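Local coordinates for uncharacterized protein (Borrelia turicatae, PDB 5VJ4) that is of unknown function but is probably a surface-exposed, possibly lipid-binding protein, differentially regulated during the spirochete's cycle between tick and mammal, at residues I108-D113 and V135-L140; K168-P173 and G177-L182; D264-V269 and G328-F333; I290-A295 and A313-F318. All coordinates share one frame; numbering follows the deposited sequence.

Contact 1: I108-D113 and V135-L140; sequences IALLDD and VIYDRL. With SO4 (sulfate ion), chain F.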
loop_
_atom_site.group_PDB
_atom_site.type_symbol
_atom_site.label_atom_id
_atom_site.label_comp_id
_atom_site.label_asym_id
_atom_site.label_seq_id
_atom_site.Cartn_x
_atom_site.Cartn_y
_atom_site.Cartn_z
ATOM N N ILE A 108 -13.889 -30.184 -13.519
ATOM C CA ILE A 108 -14.040 -30.245 -14.935
ATOM C C ILE A 108 -15.402 -30.848 -15.285
ATOM O O ILE A 108 -16.045 -30.438 -16.238
ATOM C CB ILE A 108 -12.978 -31.119 -15.551
ATOM C CG1 ILE A 108 -11.612 -30.513 -15.281
ATOM C CG2 ILE A 108 -13.280 -31.334 -17.048
ATOM C CD1 ILE A 108 -10.544 -30.816 -16.307
ATOM N N ALA A 109 -15.837 -31.831 -14.514
ATOM C CA ALA A 109 -17.081 -32.478 -14.818
ATOM C C ALA A 109 -18.215 -31.476 -14.711
ATOM O O ALA A 109 -19.042 -31.374 -15.625
ATOM C CB ALA A 109 -17.306 -33.651 -13.909
ATOM N N LEU A 110 -18.216 -30.706 -13.626
ATOM C CA LEU A 110 -19.211 -29.654 -13.440
ATOM C C LEU A 110 -19.189 -28.608 -14.577
ATOM O O LEU A 110 -20.241 -28.236 -15.104
ATOM C CB LEU A 110 -19.038 -29.003 -12.077
ATOM C CG LEU A 110 -19.901 -27.798 -11.751
ATOM C CD1 LEU A 110 -21.371 -28.195 -11.706
ATOM C CD2 LEU A 110 -19.443 -27.177 -10.436
ATOM N N LEU A 111 -18.000 -28.169 -14.978
ATOM C CA LEU A 111 -17.916 -27.206 -16.069
ATOM C C LEU A 111 -18.463 -27.771 -17.369
ATOM O O LEU A 111 -19.105 -27.041 -18.123
ATOM C CB LEU A 111 -16.500 -26.647 -16.258
ATOM C CG LEU A 111 -15.802 -25.923 -15.084
ATOM C CD1 LEU A 111 -14.343 -25.627 -15.420
ATOM C CD2 LEU A 111 -16.520 -24.644 -14.672
ATOM N N ASP A 112 -18.236 -29.067 -17.607
ATOM C CA ASP A 112 -18.783 -29.774 -18.780
ATOM C C ASP A 112 -20.303 -29.836 -18.704
ATOM O O ASP A 112 -20.992 -29.518 -19.671
ATOM C CB ASP A 112 -18.189 -31.172 -18.897
ATOM C CG ASP A 112 -16.841 -31.192 -19.615
ATOM O OD1 ASP A 112 -16.364 -30.124 -20.058
ATOM O OD2 ASP A 112 -16.261 -32.298 -19.747
ATOM N N ASP A 113 -20.816 -30.179 -17.529
ATOM C CA ASP A 113 -22.255 -30.109 -17.256
ATOM C C ASP A 113 -22.855 -28.726 -17.544
ATOM O O ASP A 113 -24.045 -28.617 -17.765
ATOM C CB ASP A 113 -22.490 -30.469 -15.786
ATOM C CG ASP A 113 -23.922 -30.796 -15.471
ATOM O OD1 ASP A 113 -24.720 -30.961 -16.422
ATOM O OD2 ASP A 113 -24.238 -30.904 -14.256
ATOM N N VAL A 135 -13.068 -24.958 -3.232
ATOM C CA VAL A 135 -13.699 -23.655 -2.976
ATOM C C VAL A 135 -14.502 -23.144 -4.192
ATOM O O VAL A 135 -15.680 -22.757 -4.068
ATOM C CB VAL A 135 -12.662 -22.606 -2.540
ATOM C CG1 VAL A 135 -13.324 -21.255 -2.358
ATOM C CG2 VAL A 135 -11.980 -23.033 -1.250
ATOM N N ILE A 136 -13.875 -23.166 -5.367
ATOM C CA ILE A 136 -14.549 -22.633 -6.543
ATOM C C ILE A 136 -15.641 -23.573 -7.047
ATOM O O ILE A 136 -16.645 -23.129 -7.615
ATOM C CB ILE A 136 -13.577 -22.159 -7.637
ATOM C CG1 ILE A 136 -12.889 -23.312 -8.248
ATOM C CG2 ILE A 136 -12.557 -21.117 -7.142
ATOM C CD1 ILE A 136 -13.566 -23.503 -9.562
ATOM N N TYR A 137 -15.463 -24.872 -6.800
ATOM C CA TYR A 137 -16.533 -25.864 -7.037
ATOM C C TYR A 137 -17.749 -25.541 -6.169
ATOM O O TYR A 137 -18.875 -25.447 -6.684
ATOM C CB TYR A 137 -16.058 -27.316 -6.787
ATOM C CG TYR A 137 -17.112 -28.388 -7.090
ATOM C CD1 TYR A 137 -17.159 -29.036 -8.328
ATOM C CD2 TYR A 137 -18.069 -28.732 -6.144
ATOM C CE1 TYR A 137 -18.147 -29.969 -8.614
ATOM C CE2 TYR A 137 -19.050 -29.677 -6.419
ATOM C CZ TYR A 137 -19.087 -30.282 -7.650
ATOM O OH TYR A 137 -20.053 -31.220 -7.906
ATOM N N ASP A 138 -17.508 -25.379 -4.859
ATOM C CA ASP A 138 -18.591 -25.061 -3.932
ATOM C C ASP A 138 -19.363 -23.841 -4.386
ATOM O O ASP A 138 -20.595 -23.856 -4.348
ATOM C CB ASP A 138 -18.073 -24.869 -2.502
ATOM C CG ASP A 138 -17.579 -26.166 -1.876
ATOM O OD1 ASP A 138 -18.319 -27.168 -1.931
ATOM O OD2 ASP A 138 -16.460 -26.184 -1.315
ATOM N N ARG A 139 -18.646 -22.810 -4.853
ATOM C CA ARG A 139 -19.301 -21.584 -5.270
ATOM C C ARG A 139 -20.090 -21.829 -6.528
ATOM O O ARG A 139 -21.306 -21.603 -6.534
ATOM C CB ARG A 139 -18.316 -20.435 -5.459
ATOM C CG ARG A 139 -18.966 -19.066 -5.575
ATOM C CD ARG A 139 -19.402 -18.510 -4.214
ATOM N NE ARG A 139 -19.700 -17.072 -4.300
ATOM C CZ ARG A 139 -20.856 -16.510 -4.700
ATOM N NH1 ARG A 139 -21.894 -17.233 -5.078
ATOM N NH2 ARG A 139 -20.981 -15.198 -4.719
ATOM N N LEU A 140 -19.418 -22.324 -7.575
ATOM C CA LEU A 140 -20.057 -22.419 -8.900
ATOM C C LEU A 140 -21.283 -23.335 -8.922
ATOM O O LEU A 140 -22.222 -23.144 -9.696
ATOM C CB LEU A 140 -19.054 -22.858 -9.953
ATOM C CG LEU A 140 -17.932 -21.889 -10.305
ATOM C CD1 LEU A 140 -17.100 -22.412 -11.470
ATOM C CD2 LEU A 140 -18.525 -20.547 -10.661
HETATM S S SO4 F . -25.222 -13.750 -6.529
HETATM O O1 SO4 F . -26.467 -13.547 -5.759
HETATM O O2 SO4 F . -24.854 -12.493 -7.219
HETATM O O3 SO4 F . -25.391 -14.727 -7.628
HETATM O O4 SO4 F . -24.223 -14.190 -5.517
#
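Leu-110 and Tyr-137 bring helix 105-114 and helix 133-141 together, the axes of the two short segments passing 10.9 Å apart at 28° and running the same way. At that spacing the side chains have to reach, and leucine is long enough to do so. Leu-110 places CG beside its carbonyl carbon, and chi2 of 64° then turns the CD2 methyl to Tyr-137 CD1 and CE1: Leu-110 CD2 lies 3.6 Å from Tyr-137 CE1, and Leu-110 CB is 3.7 Å from the same CE1. CD2 meets the ring obliquely. Alongside, Leu-111 uses its CD2 branch, which meets Leu-140 CD1 at 3.9 Å, so two branched tips share the space between the helices. Helix 118-128 packs against this group, with Ile-124 on Leu-140 and Arg-121 on Leu-111. Arg-139, bent at CB-CG, is anchored by the carbonyls of Phe-200 and Ile-205, and its NH2 makes a weak bond, edge-on at 3.5 Å, to O4 of a sulfate probably taken from the crystallisation liquor. Between the helices no hydrogen bond forms; their association at this point rests on burial of leucine side chains, with the tyrosine ring at the margin.

Contact 2: K168-P173 and G177-L182; sequences KIIEDP and GVKTRL. With SO4 (sulfate ion), chain I.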
loop_
_atom_site.group_PDB
_atom_site.type_symbol
_atom_site.label_atom_id
_atom_site.label_comp_id
_atom_site.label_asym_id
_atom_site.label_seq_id
_atom_site.Cartn_x
_atom_site.Cartn_y
_atom_site.Cartn_z
ATOM N N LYS A 168 1.105 -9.372 -26.589
ATOM C CA LYS A 168 1.755 -9.213 -27.900
ATOM C C LYS A 168 2.537 -7.902 -27.976
ATOM O O LYS A 168 3.674 -7.878 -28.452
ATOM C CB LYS A 168 0.762 -9.286 -29.051
ATOM C CG LYS A 168 0.366 -10.681 -29.490
ATOM C CD LYS A 168 -0.145 -10.645 -30.925
ATOM C CE LYS A 168 -0.861 -11.928 -31.306
ATOM N NZ LYS A 168 -2.277 -11.888 -30.848
ATOM N N ILE A 169 1.945 -6.823 -27.479
ATOM C CA ILE A 169 2.674 -5.556 -27.407
ATOM C C ILE A 169 3.943 -5.662 -26.511
ATOM O O ILE A 169 5.005 -5.160 -26.860
ATOM C CB ILE A 169 1.725 -4.392 -27.022
ATOM C CG1 ILE A 169 0.948 -3.869 -28.259
ATOM C CG2 ILE A 169 2.487 -3.261 -26.353
ATOM C CD1 ILE A 169 -0.230 -4.713 -28.715
ATOM N N ILE A 170 3.832 -6.344 -25.379
ATOM C CA ILE A 170 4.980 -6.528 -24.478
ATOM C C ILE A 170 6.119 -7.281 -25.168
ATOM O O ILE A 170 7.269 -6.895 -25.050
ATOM C CB ILE A 170 4.591 -7.272 -23.162
ATOM C CG1 ILE A 170 3.868 -6.347 -22.191
ATOM C CG2 ILE A 170 5.810 -7.861 -22.457
ATOM C CD1 ILE A 170 3.511 -7.009 -20.872
ATOM N N GLU A 171 5.794 -8.366 -25.861
ATOM C CA GLU A 171 6.828 -9.244 -26.403
ATOM C C GLU A 171 7.407 -8.819 -27.729
ATOM O O GLU A 171 8.418 -9.381 -28.156
ATOM C CB GLU A 171 6.346 -10.673 -26.480
ATOM C CG GLU A 171 6.768 -11.472 -25.266
ATOM C CD GLU A 171 5.771 -12.558 -24.907
ATOM O OE1 GLU A 171 4.807 -12.811 -25.681
ATOM O OE2 GLU A 171 5.946 -13.159 -23.827
ATOM N N ASP A 172 6.792 -7.824 -28.368
ATOM C CA ASP A 172 7.378 -7.220 -29.563
ATOM C C ASP A 172 8.811 -6.791 -29.264
ATOM O O ASP A 172 9.045 -6.101 -28.265
ATOM C CB ASP A 172 6.577 -6.018 -30.047
ATOM C CG ASP A 172 7.074 -5.477 -31.385
ATOM O OD1 ASP A 172 8.294 -5.187 -31.508
ATOM O OD2 ASP A 172 6.225 -5.334 -32.304
ATOM N N PRO A 173 9.771 -7.215 -30.118
ATOM C CA PRO A 173 11.180 -6.913 -29.863
ATOM C C PRO A 173 11.514 -5.418 -29.806
ATOM O O PRO A 173 12.423 -5.055 -29.053
ATOM C CB PRO A 173 11.911 -7.618 -31.010
ATOM C CG PRO A 173 10.866 -7.870 -32.059
ATOM C CD PRO A 173 9.613 -8.105 -31.287
ATOM N N GLY A 177 13.267 -2.611 -24.509
ATOM C CA GLY A 177 13.691 -1.587 -23.561
ATOM C C GLY A 177 12.751 -1.373 -22.405
ATOM O O GLY A 177 13.180 -0.965 -21.319
ATOM N N VAL A 178 11.470 -1.650 -22.635
ATOM C CA VAL A 178 10.436 -1.457 -21.604
ATOM C C VAL A 178 9.705 -2.743 -21.202
ATOM O O VAL A 178 8.862 -2.720 -20.303
ATOM C CB VAL A 178 9.397 -0.371 -22.006
ATOM C CG1 VAL A 178 10.050 1.013 -22.085
ATOM C CG2 VAL A 178 8.657 -0.736 -23.301
ATOM N N LYS A 179 10.026 -3.852 -21.865
ATOM C CA LYS A 179 9.370 -5.153 -21.639
ATOM C C LYS A 179 9.101 -5.434 -20.150
ATOM O O LYS A 179 7.944 -5.580 -19.734
ATOM C CB LYS A 179 10.219 -6.280 -22.251
ATOM C CG LYS A 179 9.547 -7.643 -22.287
ATOM C CD LYS A 179 10.560 -8.766 -22.458
ATOM C CE LYS A 179 9.897 -10.060 -22.917
ATOM N NZ LYS A 179 10.813 -11.206 -22.680
ATOM N N THR A 180 10.179 -5.453 -19.364
ATOM C CA THR A 180 10.114 -5.768 -17.946
ATOM C C THR A 180 9.052 -4.949 -17.235
ATOM O O THR A 180 8.162 -5.512 -16.586
ATOM C CB THR A 180 11.494 -5.595 -17.255
ATOM O OG1 THR A 180 12.374 -6.608 -17.723
ATOM C CG2 THR A 180 11.397 -5.778 -15.770
ATOM N N ARG A 181 9.126 -3.629 -17.386
ATOM C CA ARG A 181 8.281 -2.738 -16.600
ATOM C C ARG A 181 6.813 -2.980 -16.854
ATOM O O ARG A 181 5.991 -2.827 -15.928
ATOM C CB ARG A 181 8.609 -1.276 -16.867
ATOM C CG ARG A 181 8.405 -0.400 -15.649
ATOM C CD ARG A 181 8.995 0.949 -15.883
ATOM N NE ARG A 181 8.528 1.922 -14.902
ATOM C CZ ARG A 181 8.596 3.240 -15.076
ATOM N NH1 ARG A 181 9.102 3.748 -16.201
ATOM N NH2 ARG A 181 8.180 4.046 -14.115
ATOM N N LEU A 182 6.489 -3.350 -18.097
ATOM C CA LEU A 182 5.119 -3.695 -18.425
ATOM C C LEU A 182 4.683 -5.008 -17.782
ATOM O O LEU A 182 3.602 -5.077 -17.193
ATOM C CB LEU A 182 4.899 -3.694 -19.928
ATOM C CG LEU A 182 5.043 -2.316 -20.589
ATOM C CD1 LEU A 182 4.842 -2.480 -22.078
ATOM C CD2 LEU A 182 4.068 -1.266 -20.054
HETATM S S SO4 I . 8.291 3.071 -10.543
HETATM O O1 SO4 I . 7.612 3.975 -11.494
HETATM O O2 SO4 I . 7.770 3.474 -9.213
HETATM O O3 SO4 I . 7.989 1.616 -10.840
HETATM O O4 SO4 I . 9.741 3.399 -10.617
#
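Arg-181 NH2 is held by two acceptors: sulfate O1, at 2.7 Å with an N-H...O angle of 144°, and Asp-235 OD1 of the same chain, in a salt bridge. This arginine lies on the outer side of a helical hairpin, in which helix 145-171 ends and helix 176-201 begins after a short turn. The extended arginine chain offers the edge of its guanidinium, nearly in plane, to the sulfate. Arg-181 NE of the second subunit binds the same ion, so the anion probably offsets the positive charge of the two arginines that meet at the subunit boundary. Inside the hairpin the chemistry turns apolar. Ile-170 and Leu-182 lie antiparallel alongside one another, Ile-170 CG1 touching Leu-182 CB at 3.6 Å, and Phe-224 packs on both side chains. A branched isoleucine suits this place because its other arm, CG2, serves a second neighbour: it lies 3.7 Å from Lys-179 CG. Lys-179 lends its methylenes to the margin of the contact while its extended chain carries the amine alongside Glu-171. The opposite charges there are not in contact but may attract at longer range. Glu-171 CG comes 4.2 Å from Lys-179 CE, whereas Glu-171 OE2 remains 5.4 Å from Lys-179 NZ.

Contact 3: D264-V269 and G328-F333; sequences DKFNNV and GTFKGF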
loop_
_atom_site.group_PDB
_atom_site.type_symbol
_atom_site.label_atom_id
_atom_site.label_comp_id
_atom_site.label_asym_id
_atom_site.label_seq_id
_atom_site.Cartn_x
_atom_site.Cartn_y
_atom_site.Cartn_z
ATOM N N ASP A 264 -1.771 19.540 -6.111
ATOM C CA ASP A 264 -0.402 19.029 -6.041
ATOM C C ASP A 264 -0.247 18.023 -4.922
ATOM O O ASP A 264 0.390 16.970 -5.122
ATOM C CB ASP A 264 0.604 20.169 -5.852
ATOM C CG ASP A 264 0.879 20.934 -7.133
ATOM O OD1 ASP A 264 0.485 20.453 -8.213
ATOM O OD2 ASP A 264 1.499 22.018 -7.052
ATOM N N LYS A 265 -0.816 18.352 -3.752
ATOM C CA LYS A 265 -0.770 17.455 -2.609
ATOM C C LYS A 265 -1.467 16.147 -2.934
ATOM O O LYS A 265 -0.931 15.057 -2.685
ATOM C CB LYS A 265 -1.408 18.097 -1.403
ATOM C CG LYS A 265 -0.414 18.908 -0.598
ATOM C CD LYS A 265 -1.153 19.585 0.541
ATOM C CE LYS A 265 -0.421 20.792 1.099
ATOM N NZ LYS A 265 -1.497 21.634 1.700
ATOM N N PHE A 266 -2.644 16.280 -3.541
ATOM C CA PHE A 266 -3.460 15.147 -3.933
ATOM C C PHE A 266 -2.653 14.268 -4.863
ATOM O O PHE A 266 -2.546 13.061 -4.646
ATOM C CB PHE A 266 -4.717 15.638 -4.628
ATOM C CG PHE A 266 -5.538 14.564 -5.256
ATOM C CD1 PHE A 266 -6.329 13.708 -4.469
ATOM C CD2 PHE A 266 -5.567 14.418 -6.645
ATOM C CE1 PHE A 266 -7.122 12.719 -5.056
ATOM C CE2 PHE A 266 -6.357 13.424 -7.241
ATOM C CZ PHE A 266 -7.138 12.578 -6.445
ATOM N N ASN A 267 -2.056 14.881 -5.877
ATOM C CA ASN A 267 -1.234 14.112 -6.776
ATOM C C ASN A 267 -0.019 13.447 -6.146
ATOM O O ASN A 267 0.388 12.379 -6.614
ATOM C CB ASN A 267 -0.860 14.919 -7.996
ATOM C CG ASN A 267 -2.024 15.085 -8.954
ATOM O OD1 ASN A 267 -1.989 15.922 -9.844
ATOM N ND2 ASN A 267 -3.063 14.276 -8.782
ATOM N N ASN A 268 0.534 14.046 -5.078
ATOM C CA ASN A 268 1.685 13.437 -4.457
ATOM C C ASN A 268 1.364 12.120 -3.765
ATOM O O ASN A 268 2.145 11.157 -3.858
ATOM C CB ASN A 268 2.475 14.357 -3.526
ATOM C CG ASN A 268 3.775 13.676 -3.025
ATOM O OD1 ASN A 268 4.313 13.985 -1.959
ATOM N ND2 ASN A 268 4.262 12.703 -3.799
ATOM N N VAL A 269 0.221 12.050 -3.099
ATOM C CA VAL A 269 -0.131 10.762 -2.471
ATOM C C VAL A 269 -0.359 9.688 -3.519
ATOM O O VAL A 269 0.073 8.544 -3.331
ATOM C CB VAL A 269 -1.260 10.810 -1.430
ATOM C CG1 VAL A 269 -0.887 11.746 -0.317
ATOM C CG2 VAL A 269 -2.451 11.424 -2.034
ATOM N N GLY A 328 -10.310 12.793 4.780
ATOM C CA GLY A 328 -9.488 12.417 5.947
ATOM C C GLY A 328 -8.282 11.537 5.609
ATOM O O GLY A 328 -7.202 11.692 6.184
ATOM N N THR A 329 -8.454 10.605 4.675
ATOM C CA THR A 329 -7.384 9.679 4.418
ATOM C C THR A 329 -6.288 10.392 3.617
ATOM O O THR A 329 -5.100 10.164 3.840
ATOM C CB THR A 329 -7.880 8.340 3.805
ATOM O OG1 THR A 329 -6.879 7.330 3.976
ATOM C CG2 THR A 329 -8.194 8.456 2.325
ATOM N N PHE A 330 -6.679 11.280 2.722
ATOM C CA PHE A 330 -5.667 12.019 1.970
ATOM C C PHE A 330 -4.911 13.025 2.839
ATOM O O PHE A 330 -3.687 13.109 2.767
ATOM C CB PHE A 330 -6.284 12.719 0.779
ATOM C CG PHE A 330 -6.407 11.847 -0.396
ATOM C CD1 PHE A 330 -5.327 11.645 -1.206
ATOM C CD2 PHE A 330 -7.594 11.178 -0.674
ATOM C CE1 PHE A 330 -5.396 10.790 -2.293
ATOM C CE2 PHE A 330 -7.688 10.345 -1.765
ATOM C CZ PHE A 330 -6.571 10.154 -2.581
ATOM N N LYS A 331 -5.646 13.775 3.659
ATOM C CA LYS A 331 -5.037 14.742 4.543
ATOM C C LYS A 331 -4.041 14.029 5.478
ATOM O O LYS A 331 -2.852 14.366 5.532
ATOM C CB LYS A 331 -6.097 15.538 5.323
ATOM C CG LYS A 331 -5.518 16.225 6.560
ATOM C CD LYS A 331 -6.382 17.300 7.205
ATOM C CE LYS A 331 -5.498 18.265 7.988
ATOM N NZ LYS A 331 -6.149 18.834 9.202
ATOM N N GLY A 332 -4.527 13.027 6.186
ATOM C CA GLY A 332 -3.685 12.270 7.074
ATOM C C GLY A 332 -2.468 11.716 6.362
ATOM O O GLY A 332 -1.414 11.525 6.975
ATOM N N PHE A 333 -2.592 11.470 5.062
ATOM C CA PHE A 333 -1.463 10.924 4.353
ATOM C C PHE A 333 -0.400 12.005 4.199
ATOM O O PHE A 333 0.721 11.816 4.641
ATOM C CB PHE A 333 -1.891 10.391 3.014
ATOM C CG PHE A 333 -0.856 9.561 2.338
ATOM C CD1 PHE A 333 0.299 10.134 1.813
ATOM C CD2 PHE A 333 -1.048 8.191 2.194
ATOM C CE1 PHE A 333 1.251 9.359 1.169
ATOM C CE2 PHE A 333 -0.097 7.400 1.560
ATOM C CZ PHE A 333 1.059 7.982 1.047
#
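Phe-330 reaches toward Phe-266 and Val-269 across a nearly perpendicular crossing, in which the axes of the short segments of helix 263-301 and helix 308-334 approach to 9.9 Å at 85°. Its CB points at the partner helix, and CG sits anti to the carbonyl carbon (chi1 -84°), which carries the ring into the gap. Along the ring's near side, CD1 and CE1 run past Phe-266 CD1, CE1 being 3.8 Å from it. At the tip, Phe-330 CZ lies 3.6 Å from Phe-266 CE1. Phe-266 thus covers one face of the Phe-330 ring, displaced toward the rim; the rings meet obliquely, planes at 42° and centroids 5.1 Å apart. Val-269 is modelled at the edge of the same ring, although its methyls are too near the two phenylalanines for those separations to be trusted. Its CB sits over the Phe-333 ring, a CH-pi contact as modelled, 4.0 Å from the centroid. Tyr-261 packs on both Phe-266 and Phe-330, while Tyr-276 of the second subunit reaches Phe-333. Flat rings and a short branched side chain fill the interface with carbon, so the contact is apolar, held by close packing and burial, with no hydrogen bond between the segments.

Contact 4: I290-A295 and A313-F318; sequences IEHDEA and ARLNRF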
loop_
_atom_site.group_PDB
_atom_site.type_symbol
_atom_site.label_atom_id
_atom_site.label_comp_id
_atom_site.label_asym_id
_atom_site.label_seq_id
_atom_site.Cartn_x
_atom_site.Cartn_y
_atom_site.Cartn_z
ATOM N N ILE A 290 -21.803 3.533 -7.571
ATOM C CA ILE A 290 -22.885 2.842 -8.288
ATOM C C ILE A 290 -23.981 2.397 -7.345
ATOM O O ILE A 290 -25.146 2.578 -7.654
ATOM C CB ILE A 290 -22.395 1.718 -9.193
ATOM C CG1 ILE A 290 -21.643 2.366 -10.357
ATOM C CG2 ILE A 290 -23.556 1.012 -9.830
ATOM C CD1 ILE A 290 -20.906 1.431 -11.294
ATOM N N GLU A 291 -23.611 1.888 -6.181
ATOM C CA GLU A 291 -24.617 1.444 -5.234
ATOM C C GLU A 291 -25.436 2.570 -4.674
ATOM O O GLU A 291 -26.632 2.418 -4.472
ATOM C CB GLU A 291 -24.032 0.588 -4.101
ATOM C CG GLU A 291 -23.653 -0.808 -4.566
ATOM C CD GLU A 291 -24.704 -1.429 -5.474
ATOM O OE1 GLU A 291 -25.909 -1.311 -5.143
ATOM O OE2 GLU A 291 -24.321 -2.018 -6.518
ATOM N N HIS A 292 -24.795 3.700 -4.432
ATOM C CA HIS A 292 -25.481 4.867 -3.898
ATOM C C HIS A 292 -26.565 5.318 -4.884
ATOM O O HIS A 292 -27.681 5.628 -4.496
ATOM C CB HIS A 292 -24.461 5.962 -3.651
ATOM C CG HIS A 292 -25.048 7.326 -3.504
ATOM N ND1 HIS A 292 -25.349 8.140 -4.585
ATOM C CD2 HIS A 292 -25.353 8.041 -2.392
ATOM C CE1 HIS A 292 -25.847 9.281 -4.141
ATOM N NE2 HIS A 292 -25.852 9.250 -2.816
ATOM N N ASP A 293 -26.238 5.330 -6.163
ATOM C CA ASP A 293 -27.229 5.717 -7.158
ATOM C C ASP A 293 -28.392 4.787 -7.202
ATOM O O ASP A 293 -29.512 5.237 -7.319
ATOM C CB ASP A 293 -26.597 5.865 -8.526
ATOM C CG ASP A 293 -25.524 6.938 -8.528
ATOM O OD1 ASP A 293 -25.176 7.448 -7.424
ATOM O OD2 ASP A 293 -25.029 7.273 -9.620
ATOM N N GLU A 294 -28.140 3.484 -7.089
ATOM C CA GLU A 294 -29.231 2.515 -7.012
ATOM C C GLU A 294 -30.142 2.844 -5.849
ATOM O O GLU A 294 -31.365 2.834 -6.003
ATOM C CB GLU A 294 -28.709 1.087 -6.869
ATOM C CG GLU A 294 -27.867 0.564 -8.019
ATOM C CD GLU A 294 -28.590 0.531 -9.351
ATOM O OE1 GLU A 294 -29.843 0.528 -9.367
ATOM O OE2 GLU A 294 -27.893 0.487 -10.390
ATOM N N ALA A 295 -29.534 3.169 -4.705
ATOM C CA ALA A 295 -30.281 3.507 -3.495
ATOM C C ALA A 295 -31.022 4.815 -3.671
ATOM O O ALA A 295 -32.085 5.005 -3.091
ATOM C CB ALA A 295 -29.373 3.535 -2.261
ATOM N N ALA A 313 -32.571 10.475 4.870
ATOM C CA ALA A 313 -31.558 10.902 5.817
ATOM C C ALA A 313 -30.352 9.989 5.708
ATOM O O ALA A 313 -29.226 10.464 5.589
ATOM C CB ALA A 313 -32.102 10.895 7.246
ATOM N N ARG A 314 -30.608 8.683 5.718
ATOM C CA ARG A 314 -29.550 7.692 5.700
ATOM C C ARG A 314 -28.697 7.887 4.455
ATOM O O ARG A 314 -27.467 7.888 4.553
ATOM C CB ARG A 314 -30.136 6.291 5.721
ATOM C CG ARG A 314 -31.185 6.071 6.788
ATOM C CD ARG A 314 -30.732 5.080 7.844
ATOM N NE ARG A 314 -30.505 3.753 7.253
ATOM C CZ ARG A 314 -31.453 2.863 6.942
ATOM N NH1 ARG A 314 -32.735 3.113 7.171
ATOM N NH2 ARG A 314 -31.114 1.702 6.400
ATOM N N LEU A 315 -29.354 8.070 3.302
ATOM C CA LEU A 315 -28.653 8.243 2.044
ATOM C C LEU A 315 -27.698 9.414 2.145
ATOM O O LEU A 315 -26.522 9.268 1.835
ATOM C CB LEU A 315 -29.609 8.470 0.883
ATOM C CG LEU A 315 -28.950 8.499 -0.504
ATOM C CD1 LEU A 315 -28.531 7.097 -0.923
ATOM C CD2 LEU A 315 -29.858 9.101 -1.577
ATOM N N ASN A 316 -28.199 10.557 2.600
ATOM C CA ASN A 316 -27.344 11.736 2.715
ATOM C C ASN A 316 -26.258 11.581 3.748
ATOM O O ASN A 316 -25.118 11.962 3.503
ATOM C CB ASN A 316 -28.150 12.999 2.947
ATOM C CG ASN A 316 -28.947 13.378 1.725
ATOM O OD1 ASN A 316 -28.623 12.952 0.625
ATOM N ND2 ASN A 316 -29.998 14.170 1.906
ATOM N N ARG A 317 -26.603 10.980 4.880
ATOM C CA ARG A 317 -25.645 10.792 5.952
ATOM C C ARG A 317 -24.517 9.878 5.490
ATOM O O ARG A 317 -23.347 10.175 5.707
ATOM C CB ARG A 317 -26.337 10.234 7.194
ATOM C CG ARG A 317 -25.396 9.690 8.246
ATOM C CD ARG A 317 -26.203 8.856 9.220
ATOM N NE ARG A 317 -25.439 7.743 9.796
ATOM C CZ ARG A 317 -25.977 6.592 10.199
ATOM N NH1 ARG A 317 -27.288 6.382 10.062
ATOM N NH2 ARG A 317 -25.206 5.648 10.736
ATOM N N PHE A 318 -24.891 8.783 4.840
ATOM C CA PHE A 318 -23.919 7.823 4.357
ATOM C C PHE A 318 -22.971 8.436 3.353
ATOM O O PHE A 318 -21.770 8.280 3.506
ATOM C CB PHE A 318 -24.599 6.597 3.758
ATOM C CG PHE A 318 -25.082 5.613 4.780
ATOM C CD1 PHE A 318 -24.531 5.594 6.058
ATOM C CD2 PHE A 318 -26.067 4.671 4.457
ATOM C CE1 PHE A 318 -24.966 4.680 7.004
ATOM C CE2 PHE A 318 -26.506 3.752 5.398
ATOM C CZ PHE A 318 -25.950 3.750 6.672
#
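Leu-315 CD1 is the atom on which this contact turns, lying 3.6 Å from His-292 CD2 and 3.9 Å from Ala-295 CB. The imidazole receives the methyl obliquely; Leu-315 CG is also 3.9 Å from His-292 NE2. Alanine fits the position one turn further on, where a single methyl is enough to meet the leucine. Two torsions bring the groups together: Leu-315 has CG anti to its N (chi1 -173°), and His-292 does likewise (chi1 162°), turning its ring toward the other helix. The next shell fixes that ring. His-292 ND1 donates to Asp-293 OD1 at 2.9 Å, with a nearly straight N-H...O angle of 173°; the acceptor lies in the imidazole plane and is approached almost along its C-O axis. The bond probably limits rotation of the ring, so that its CD2 and NE2 stay beside the leucine. Phe-352 of helix 345-365 adds an edge-to-face partner to the histidine, and Leu-296 and Ile-299 extend the apolar bed under Leu-315. Helices 263-301 and 308-334 run in opposite directions here, and with helix 345-365 packed against both, the arrangement resembles a three-helix bundle built on an antiparallel helical hairpin.

From the N terminus, contact 1 comes first, closing a mostly helical loop of 21 residues and joining helix 105-114 to helix 133-141. Contact 2 follows in series and spans only three residues, fastening the turn between helix 145-171 and helix 176-201. Its centre lies about 36 Å from that of contact 1. Contact 3 then closes a loop of 58 residues, mostly the remainder of helices 263-301 and 308-334, and contact 4 lies within that loop, joining the same two helices nearer their connecting turn, with centres about 25 Å apart. No pair crosses. Contacts 2 and 3 both touch the second subunit, while contacts 1 and 3 lie on opposite sides of the chain's centre.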